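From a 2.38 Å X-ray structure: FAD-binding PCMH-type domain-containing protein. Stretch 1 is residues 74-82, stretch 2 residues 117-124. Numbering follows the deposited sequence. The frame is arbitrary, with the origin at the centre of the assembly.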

# COMPACT_ATOMS: atom_id res chain seq x y z
N LEU A 74 -13.90 -18.15 -6.08
CA LEU A 74 -12.49 -18.39 -6.38
C LEU A 74 -12.33 -18.47 -7.89
O LEU A 74 -12.11 -19.55 -8.45
CB LEU A 74 -11.99 -19.66 -5.69
CG LEU A 74 -10.51 -20.01 -5.88
CD1 LEU A 74 -9.62 -18.85 -5.43
CD2 LEU A 74 -10.15 -21.27 -5.12
N PRO A 75 -12.46 -17.34 -8.59
CA PRO A 75 -12.38 -17.36 -10.05
C PRO A 75 -10.97 -17.65 -10.53
O PRO A 75 -9.98 -17.47 -9.82
CB PRO A 75 -12.81 -15.94 -10.43
CG PRO A 75 -12.40 -15.11 -9.26
CD PRO A 75 -12.69 -15.98 -8.07
N THR A 76 -10.89 -18.11 -11.78
CA THR A 76 -9.63 -18.18 -12.50
C THR A 76 -9.70 -17.49 -13.86
O THR A 76 -8.68 -17.43 -14.56
CB THR A 76 -9.18 -19.64 -12.70
OG1 THR A 76 -10.07 -20.30 -13.61
CG2 THR A 76 -9.16 -20.38 -11.37
N THR A 77 -10.87 -16.99 -14.25
CA THR A 77 -11.03 -16.25 -15.50
C THR A 77 -11.79 -14.97 -15.23
O THR A 77 -12.50 -14.83 -14.23
CB THR A 77 -11.78 -17.07 -16.56
OG1 THR A 77 -13.13 -17.30 -16.13
CG2 THR A 77 -11.09 -18.41 -16.81
N VAL A 78 -11.64 -14.02 -16.16
CA VAL A 78 -12.39 -12.77 -16.08
C VAL A 78 -13.89 -13.05 -16.09
O VAL A 78 -14.67 -12.34 -15.44
CB VAL A 78 -12.00 -11.84 -17.24
CG1 VAL A 78 -12.57 -10.45 -17.01
CG2 VAL A 78 -10.48 -11.78 -17.39
N LYS A 79 -14.31 -14.10 -16.81
CA LYS A 79 -15.73 -14.39 -16.92
C LYS A 79 -16.32 -14.81 -15.58
O LYS A 79 -17.42 -14.38 -15.21
CB LYS A 79 -15.96 -15.47 -17.98
CG LYS A 79 -17.26 -15.32 -18.74
CD LYS A 79 -18.32 -16.29 -18.25
CE LYS A 79 -19.63 -16.08 -18.99
NZ LYS A 79 -20.11 -14.68 -18.85
N HIS A 80 -15.59 -15.64 -14.82
CA HIS A 80 -16.02 -15.98 -13.47
C HIS A 80 -16.32 -14.73 -12.66
O HIS A 80 -17.37 -14.62 -12.02
CB HIS A 80 -14.96 -16.83 -12.78
CG HIS A 80 -14.73 -18.17 -13.42
ND1 HIS A 80 -13.48 -18.73 -13.52
CD2 HIS A 80 -15.59 -19.05 -13.97
CE1 HIS A 80 -13.58 -19.91 -14.12
NE2 HIS A 80 -14.85 -20.12 -14.41
N ILE A 81 -15.39 -13.76 -12.68
CA ILE A 81 -15.60 -12.51 -11.95
C ILE A 81 -16.89 -11.84 -12.42
O ILE A 81 -17.73 -11.45 -11.61
CB ILE A 81 -14.38 -11.58 -12.12
CG1 ILE A 81 -13.16 -12.17 -11.41
CG2 ILE A 81 -14.68 -10.20 -11.55
CD1 ILE A 81 -11.87 -12.05 -12.21
N SER A 82 -17.05 -11.69 -13.73
CA SER A 82 -18.26 -11.05 -14.25
C SER A 82 -19.50 -11.77 -13.77
O SER A 82 -20.44 -11.15 -13.26
CB SER A 82 -18.21 -11.01 -15.78
OG SER A 82 -19.37 -10.37 -16.30
N VAL A 117 -17.34 -12.47 -1.51
CA VAL A 117 -15.92 -12.13 -1.56
C VAL A 117 -15.28 -12.90 -2.70
O VAL A 117 -15.20 -14.13 -2.66
CB VAL A 117 -15.23 -12.41 -0.21
CG1 VAL A 117 -13.73 -12.22 -0.34
CG2 VAL A 117 -15.79 -11.49 0.87
N ILE A 118 -14.81 -12.16 -3.70
CA ILE A 118 -14.25 -12.72 -4.92
C ILE A 118 -12.74 -12.76 -4.74
O ILE A 118 -12.06 -11.73 -4.83
CB ILE A 118 -14.66 -11.89 -6.15
CG1 ILE A 118 -16.19 -11.86 -6.28
CG2 ILE A 118 -14.03 -12.44 -7.42
CD1 ILE A 118 -16.71 -10.93 -7.37
N VAL A 119 -12.20 -13.95 -4.48
CA VAL A 119 -10.78 -14.14 -4.22
C VAL A 119 -10.08 -14.36 -5.56
O VAL A 119 -10.18 -15.44 -6.16
CB VAL A 119 -10.53 -15.31 -3.27
CG1 VAL A 119 -9.04 -15.62 -3.17
CG2 VAL A 119 -11.11 -15.02 -1.89
N VAL A 120 -9.35 -13.35 -6.03
CA VAL A 120 -8.70 -13.41 -7.33
C VAL A 120 -7.28 -13.95 -7.18
O VAL A 120 -6.48 -13.90 -8.11
CB VAL A 120 -8.68 -12.02 -7.99
CG1 VAL A 120 -10.09 -11.44 -8.05
CG2 VAL A 120 -7.74 -11.06 -7.26
N ASP A 121 -6.98 -14.51 -6.00
CA ASP A 121 -5.63 -15.00 -5.72
C ASP A 121 -5.18 -16.06 -6.73
O ASP A 121 -3.98 -16.19 -6.99
CB ASP A 121 -5.59 -15.57 -4.29
CG ASP A 121 -4.23 -16.14 -3.92
OD1 ASP A 121 -3.23 -15.78 -4.57
OD2 ASP A 121 -4.18 -16.95 -2.97
N ALA A 122 -6.12 -16.82 -7.29
CA ALA A 122 -5.76 -17.88 -8.24
C ALA A 122 -5.40 -17.34 -9.62
O ALA A 122 -4.85 -18.10 -10.44
CB ALA A 122 -6.91 -18.89 -8.36
N MET A 123 -5.69 -16.07 -9.91
CA MET A 123 -5.35 -15.45 -11.19
C MET A 123 -4.09 -14.62 -10.97
O MET A 123 -4.15 -13.47 -10.53
CB MET A 123 -6.51 -14.60 -11.69
CG MET A 123 -7.79 -15.38 -11.90
SD MET A 123 -9.23 -14.34 -12.25
CE MET A 123 -8.61 -13.36 -13.63
N ASP A 124 -2.92 -15.22 -11.27
CA ASP A 124 -1.64 -14.59 -10.97
C ASP A 124 -0.66 -14.65 -12.15
O ASP A 124 0.55 -14.53 -11.94
CB ASP A 124 -1.00 -15.22 -9.74
CG ASP A 124 -0.64 -16.68 -9.95
OD1 ASP A 124 -0.85 -17.20 -11.06
OD2 ASP A 124 -0.14 -17.31 -8.99

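Two segments distant in sequence can be joined by packing, while hydrogen bonds act within each segment. The contact between residues 74–82 and 117–124 of this FAD-binding PCMH-type protein illustrates the principle: 471 Å² is buried, counting both sides, without a hydrogen bond between the stretches.

Apolar packing does the joining, and Met-123 contributes most. Its CA-to-CB bond points toward the first stretch, and its long, flexible side chain, with chi1 m, chi2 t and chi3 p, reaches along the loop to the start of the helix. Met-123 SD lies 3.5 Å from Ile-81 CD1, while Met-123 CE approaches Val-78 CG2 at 4.5 Å. Ile-81 sets off sideways, but its end comes nearer, so a buried helix residue meets both the methionine and the strand, where Ile-81 CG1 stands 4.1 Å from Ile-118 CG2. Ile-118 CG2 also packs at 3.6 Å against Pro-75 CG, the compact proline ring fitting this buried position. Leu-74 likewise turns its end inward, placing Leu-74 CD1 4.0 Å from both Val-119 CG1 and Ala-122 CB.

A second set of contacts involves backbone atoms. Pro-75 CD lies 3.2 Å from Val-119 O; having no amide hydrogen, proline offers that carbonyl only carbon. Met-123 CG comes within 3.4 Å of Thr-76 CA. The small Ala-122 points toward the loop, with Ala-122 CB 3.7 Å from Pro-75 O.

Polar groups instead organise each stretch internally. Thr-77 caps the helix, Thr-77 OG1 accepting from His-80 N at 3.2 Å, and His-80 ND1 in turn accepts from the amides Thr-76 N and Thr-77 N, each at 3.2 Å. Within the second stretch, Met-123 N donates to Val-120 O at 2.9 Å, closing the turn that presents Ala-122 and Met-123.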